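Local coordinates for protein FdhC (PDB 5KTC) that transfers a 3-hydroxybutanoyl group from coenzyme A to the amino group of a dTDP-linked 3-amino-3,6-dideoxy-D-galactose, as a GNAT-superfamily sugar N-acyltransferase, at residues A[91-99]-A[110-118]. Numbering follows the deposited sequence. Where two conformers were deposited one is given.
Sequences SFCWGSWIL and ESALLVYEA. With FUH ([[(2~{R},3~{S},5~{R})-5-[5-methyl-2,4-bis(oxidanylidene)pyrimidin-1-yl]-3-oxidanyl-oxolan-2-yl]methoxy-oxidanyl-phosphoryl] [(2~{R},3~{R},4~{S},5~{R},6~{R})-6-methyl-3,5-bis(oxidanyl)-4-[[(3~{R})-3-oxidanylbutanoyl]amino]oxan-2-yl] hydrogen phosphate), chain C.
Two tryptophans of the acyl-transfer site, Trp94 and Trp97, tie strand 91-99 to the helix that covers it, through Tyr116 and Ser111. The strand and helix are the first two elements of a beta-alpha-beta unit of the GNAT fold, in which segment 110-118 of helix 107-122 runs back at 152° to the strand before strand 127-133 joins the sheet beside 91-99 and parallel to it. The Trp94 indole is sandwiched. Val115 CG1 lies over one face, 3.8 Å from the centroid of the five-membered ring in a CH-pi contact, and the terminal methyl C4 of the product's hydroxybutanoyl group sits over the other, 3.5 Å from Trp94 CE2. Val115 thus backs the indole on which the acyl methyl rests. CG of Trp94 stands between its own N and C, and the indole reaches Tyr116, whose ring plane is turned 82° to it; the 3.0 Å bond from Trp94 NE1 to Tyr116 OH is bent, the oxygen lying somewhat out of the indole plane. Ala112 CB touches both indoles, 3.9 Å from Trp94 CH2 and 4.2 Å from Trp97 CZ2, where Trp94 CH2 lies over the Trp97 face. Phe92 extends the apolar seam, its ring edge against Val115 CG1 and Tyr116. On the strand's backbone, Ser96 N donates to the sugar hydroxyl O5 of the product at 3.0 Å, while Trp97 N makes a weak bond to its amide oxygen O1; Trp97 O and Leu99 N bind coenzyme A, so both products are held along one strand. CG of Trp97 lies beside its carbonyl carbon, opposite the N, and the indole projects toward the helix, where Ser111 OG, also bonded to Ala107 O, takes the N-H of Trp97 NE1 at 3.0 Å, nearly straight at 165° and in the indole plane.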
loop_
_atom_site.group_PDB
_atom_site.type_symbol
_atom_site.label_atom_id
_atom_site.label_comp_id
_atom_site.label_asym_id
_atom_site.label_seq_id
_atom_site.Cartn_x
_atom_site.Cartn_y
_atom_site.Cartn_z
ATOM N N SER A 91 -14.986 6.198 1.344
ATOM C CA SER A 91 -13.615 6.183 1.886
ATOM C C SER A 91 -13.052 4.796 2.010
ATOM O O SER A 91 -13.796 3.794 2.243
ATOM C CB SER A 91 -13.529 6.930 3.220
ATOM O OG SER A 91 -14.189 6.193 4.204
ATOM N N PHE A 92 -11.738 4.681 1.792
ATOM C CA PHE A 92 -11.055 3.411 2.030
ATOM C C PHE A 92 -9.890 3.675 2.951
ATOM O O PHE A 92 -9.364 4.737 2.930
ATOM C CB PHE A 92 -10.567 2.709 0.733
ATOM C CG PHE A 92 -9.432 3.398 0.030
ATOM C CD1 PHE A 92 -9.655 4.485 -0.818
ATOM C CD2 PHE A 92 -8.129 2.955 0.187
ATOM C CE1 PHE A 92 -8.607 5.125 -1.457
ATOM C CE2 PHE A 92 -7.085 3.607 -0.456
ATOM C CZ PHE A 92 -7.329 4.669 -1.300
ATOM N N CYS A 93 -9.552 2.698 3.783
ATOM C CA CYS A 93 -8.279 2.707 4.496
ATOM C C CYS A 93 -7.189 1.936 3.705
ATOM O O CYS A 93 -7.487 1.020 2.932
ATOM C CB CYS A 93 -8.411 2.084 5.896
ATOM S SG CYS A 93 -9.652 2.977 6.930
ATOM N N TRP A 94 -5.934 2.276 3.958
ATOM C CA TRP A 94 -4.848 1.451 3.482
ATOM C C TRP A 94 -3.734 1.385 4.518
ATOM O O TRP A 94 -3.653 2.190 5.469
ATOM C CB TRP A 94 -4.316 1.885 2.116
ATOM C CG TRP A 94 -3.435 3.082 2.011
ATOM C CD1 TRP A 94 -3.806 4.388 2.007
ATOM C CD2 TRP A 94 -2.009 3.065 1.794
ATOM N NE1 TRP A 94 -2.688 5.191 1.819
ATOM C CE2 TRP A 94 -1.590 4.394 1.632
ATOM C CE3 TRP A 94 -1.060 2.040 1.688
ATOM C CZ2 TRP A 94 -0.240 4.738 1.387
ATOM C CZ3 TRP A 94 0.286 2.383 1.415
ATOM C CH2 TRP A 94 0.676 3.715 1.283
ATOM N N GLY A 95 -2.921 0.382 4.333
ATOM C CA GLY A 95 -1.889 0.061 5.294
ATOM C C GLY A 95 -1.372 -1.336 5.088
ATOM O O GLY A 95 -1.208 -1.792 3.932
ATOM N N SER A 96 -1.089 -2.037 6.187
ATOM C CA SER A 96 -0.289 -3.261 6.119
ATOM C C SER A 96 0.918 -3.136 5.173
ATOM O O SER A 96 1.228 -4.059 4.382
ATOM C CB SER A 96 -1.120 -4.507 5.801
ATOM O OG SER A 96 -2.271 -4.654 6.608
ATOM N N TRP A 97 1.579 -1.995 5.253
ATOM C CA TRP A 97 2.454 -1.542 4.168
ATOM C C TRP A 97 3.859 -1.853 4.633
ATOM O O TRP A 97 4.378 -1.214 5.586
ATOM C CB TRP A 97 2.317 -0.080 3.969
ATOM C CG TRP A 97 3.052 0.486 2.788
ATOM C CD1 TRP A 97 3.287 -0.105 1.586
ATOM C CD2 TRP A 97 3.591 1.810 2.710
ATOM N NE1 TRP A 97 3.949 0.790 0.757
ATOM C CE2 TRP A 97 4.126 1.970 1.417
ATOM C CE3 TRP A 97 3.673 2.874 3.621
ATOM C CZ2 TRP A 97 4.765 3.123 1.015
ATOM C CZ3 TRP A 97 4.312 4.059 3.219
ATOM C CH2 TRP A 97 4.824 4.172 1.899
ATOM N N ILE A 98 4.466 -2.840 3.984
ATOM C CA ILE A 98 5.756 -3.363 4.407
ATOM C C ILE A 98 6.617 -3.646 3.182
ATOM O O ILE A 98 6.147 -4.234 2.210
ATOM C CB ILE A 98 5.674 -4.655 5.223
ATOM C CG1 ILE A 98 4.616 -4.572 6.355
ATOM C CG2 ILE A 98 7.018 -4.895 5.867
ATOM C CD1 ILE A 98 4.153 -5.864 6.953
ATOM N N LEU A 99 7.863 -3.194 3.237
ATOM C CA LEU A 99 8.846 -3.522 2.181
ATOM C C LEU A 99 10.129 -4.089 2.833
ATOM O O LEU A 99 10.604 -3.505 3.808
ATOM C CB LEU A 99 9.172 -2.272 1.390
ATOM C CG LEU A 99 8.084 -1.773 0.430
ATOM C CD1 LEU A 99 8.471 -0.419 -0.108
ATOM C CD2 LEU A 99 7.816 -2.724 -0.735
ATOM N N GLU A 110 6.393 3.955 -5.524
ATOM C CA GLU A 110 5.581 3.319 -6.558
ATOM C C GLU A 110 4.317 2.617 -5.976
ATOM O O GLU A 110 3.205 2.698 -6.505
ATOM C CB GLU A 110 6.427 2.247 -7.284
ATOM C CG GLU A 110 7.592 2.836 -8.099
ATOM C CD GLU A 110 8.388 1.821 -8.888
ATOM O OE1 GLU A 110 7.984 0.665 -9.072
ATOM O OE2 GLU A 110 9.416 2.238 -9.406
ATOM N N SER A 111 4.566 1.899 -4.893
ATOM C CA SER A 111 3.477 1.104 -4.233
ATOM C C SER A 111 2.417 2.027 -3.647
ATOM O O SER A 111 1.210 1.783 -3.842
ATOM C CB SER A 111 4.049 0.126 -3.212
ATOM O OG SER A 111 4.751 0.727 -2.169
ATOM N N ALA A 112 2.829 3.146 -3.033
ATOM C CA ALA A 112 1.846 4.100 -2.546
ATOM C C ALA A 112 0.948 4.646 -3.716
ATOM O O ALA A 112 -0.309 4.691 -3.637
ATOM C CB ALA A 112 2.524 5.261 -1.754
ATOM N N LEU A 113 1.603 4.977 -4.836
ATOM C CA LEU A 113 0.898 5.501 -5.954
ATOM C C LEU A 113 -0.068 4.483 -6.523
ATOM O O LEU A 113 -1.152 4.836 -6.950
ATOM C CB LEU A 113 1.869 6.007 -7.057
ATOM C CG LEU A 113 2.722 7.174 -6.600
ATOM C CD1 LEU A 113 3.902 7.370 -7.584
ATOM C CD2 LEU A 113 1.836 8.436 -6.448
ATOM N N LEU A 114 0.308 3.215 -6.521
ATOM C CA LEU A 114 -0.512 2.217 -7.099
ATOM C C LEU A 114 -1.671 1.984 -6.175
ATOM O O LEU A 114 -2.781 1.707 -6.636
ATOM C CB LEU A 114 0.278 0.947 -7.335
ATOM C CG LEU A 114 1.297 0.973 -8.499
ATOM C CD1 LEU A 114 2.111 -0.321 -8.497
ATOM C CD2 LEU A 114 0.623 1.224 -9.843
ATOM N N VAL A 115 -1.438 2.076 -4.880
ATOM C CA VAL A 115 -2.610 2.029 -3.927
ATOM C C VAL A 115 -3.657 3.053 -4.275
ATOM O O VAL A 115 -4.861 2.738 -4.296
ATOM C CB VAL A 115 -2.208 2.176 -2.459
ATOM C CG1 VAL A 115 -3.416 2.550 -1.565
ATOM C CG2 VAL A 115 -1.442 0.942 -2.002
ATOM N N TYR A 116 -3.213 4.299 -4.466
ATOM C CA TYR A 116 -4.154 5.349 -4.786
ATOM C C TYR A 116 -4.804 5.159 -6.167
ATOM O O TYR A 116 -5.965 5.509 -6.323
ATOM C CB TYR A 116 -3.464 6.733 -4.661
ATOM C CG TYR A 116 -3.027 7.035 -3.252
ATOM C CD1 TYR A 116 -3.917 6.872 -2.163
ATOM C CD2 TYR A 116 -1.776 7.541 -2.957
ATOM C CE1 TYR A 116 -3.568 7.201 -0.883
ATOM C CE2 TYR A 116 -1.401 7.812 -1.659
ATOM C CZ TYR A 116 -2.307 7.661 -0.627
ATOM O OH TYR A 116 -1.985 7.912 0.681
ATOM N N GLU A 117 -4.078 4.637 -7.145
ATOM C CA GLU A 117 -4.643 4.254 -8.472
ATOM C C GLU A 117 -5.807 3.245 -8.209
ATOM O O GLU A 117 -6.927 3.380 -8.711
ATOM C CB GLU A 117 -3.498 3.674 -9.386
ATOM C CG GLU A 117 -3.578 3.852 -10.916
ATOM C CD GLU A 117 -2.421 3.189 -11.725
ATOM O OE1 GLU A 117 -2.741 2.181 -12.392
ATOM O OE2 GLU A 117 -1.217 3.635 -11.741
ATOM N N ALA A 118 -5.523 2.239 -7.389
ATOM C CA ALA A 118 -6.521 1.193 -7.131
ATOM C C ALA A 118 -7.748 1.754 -6.463
ATOM O O ALA A 118 -8.917 1.487 -6.869
ATOM C CB ALA A 118 -5.920 0.092 -6.312
HETATM O O1 FUH C . 0.460 0.608 7.195
HETATM C C1 FUH C . -0.167 1.520 7.721
HETATM C C2 FUH C . -0.482 2.801 7.021
HETATM C C3 FUH C . 0.481 3.096 5.900
HETATM O O2 FUH C . 1.611 3.877 6.365
HETATM C C4 FUH C . -0.185 3.923 4.829
HETATM N N1 FUH C . -0.674 1.418 9.014
HETATM C C5 FUH C . -0.732 0.113 9.681
HETATM C C6 FUH C . -0.230 0.203 11.134
HETATM O O3 FUH C . -0.982 1.149 11.764
HETATM C C7 FUH C . -0.450 -1.062 11.933
HETATM C C8 FUH C . -0.227 -0.907 13.456
HETATM O O4 FUH C . -1.798 -1.533 11.767
HETATM C C9 FUH C . -2.162 -0.396 9.668
HETATM O O5 FUH C . -2.613 -0.698 8.339
HETATM C C10 FUH C . -2.247 -1.670 10.408
HETATM O O6 FUH C . -1.437 -2.612 9.721
HETATM P P1 FUH C . -1.500 -4.149 10.029
HETATM O O7 FUH C . -0.690 -4.528 11.213
HETATM O O8 FUH C . -0.953 -4.792 8.755
HETATM O O9 FUH C . -3.002 -4.676 10.027
HETATM P P2 FUH C . -4.132 -4.691 11.160
HETATM O O10 FUH C . -5.357 -4.097 10.555
HETATM O O11 FUH C . -3.577 -3.912 12.345
HETATM O O12 FUH C . -4.241 -6.243 11.373
HETATM C C11 FUH C . -5.444 -6.806 11.905
HETATM C C12 FUH C . -5.083 -8.076 12.633
HETATM C C13 FUH C . -3.862 -7.934 13.567
HETATM O O13 FUH C . -3.988 -8.752 14.743
HETATM C C14 FUH C . -2.698 -8.517 12.778
HETATM C C15 FUH C . -3.400 -9.568 11.954
HETATM O O14 FUH C . -4.746 -9.097 11.688
HETATM N N2 FUH C . -2.865 -9.813 10.597
HETATM C C16 FUH C . -2.915 -8.849 9.636
HETATM C C17 FUH C . -2.465 -9.124 8.344
HETATM C C18 FUH C . -2.515 -8.090 7.239
HETATM C C19 FUH C . -1.928 -10.426 8.103
HETATM O O15 FUH C . -1.545 -10.740 6.902
HETATM N N3 FUH C . -1.890 -11.356 9.067
HETATM C C20 FUH C . -2.392 -11.055 10.270
HETATM O O16 FUH C . -2.328 -11.967 11.224
#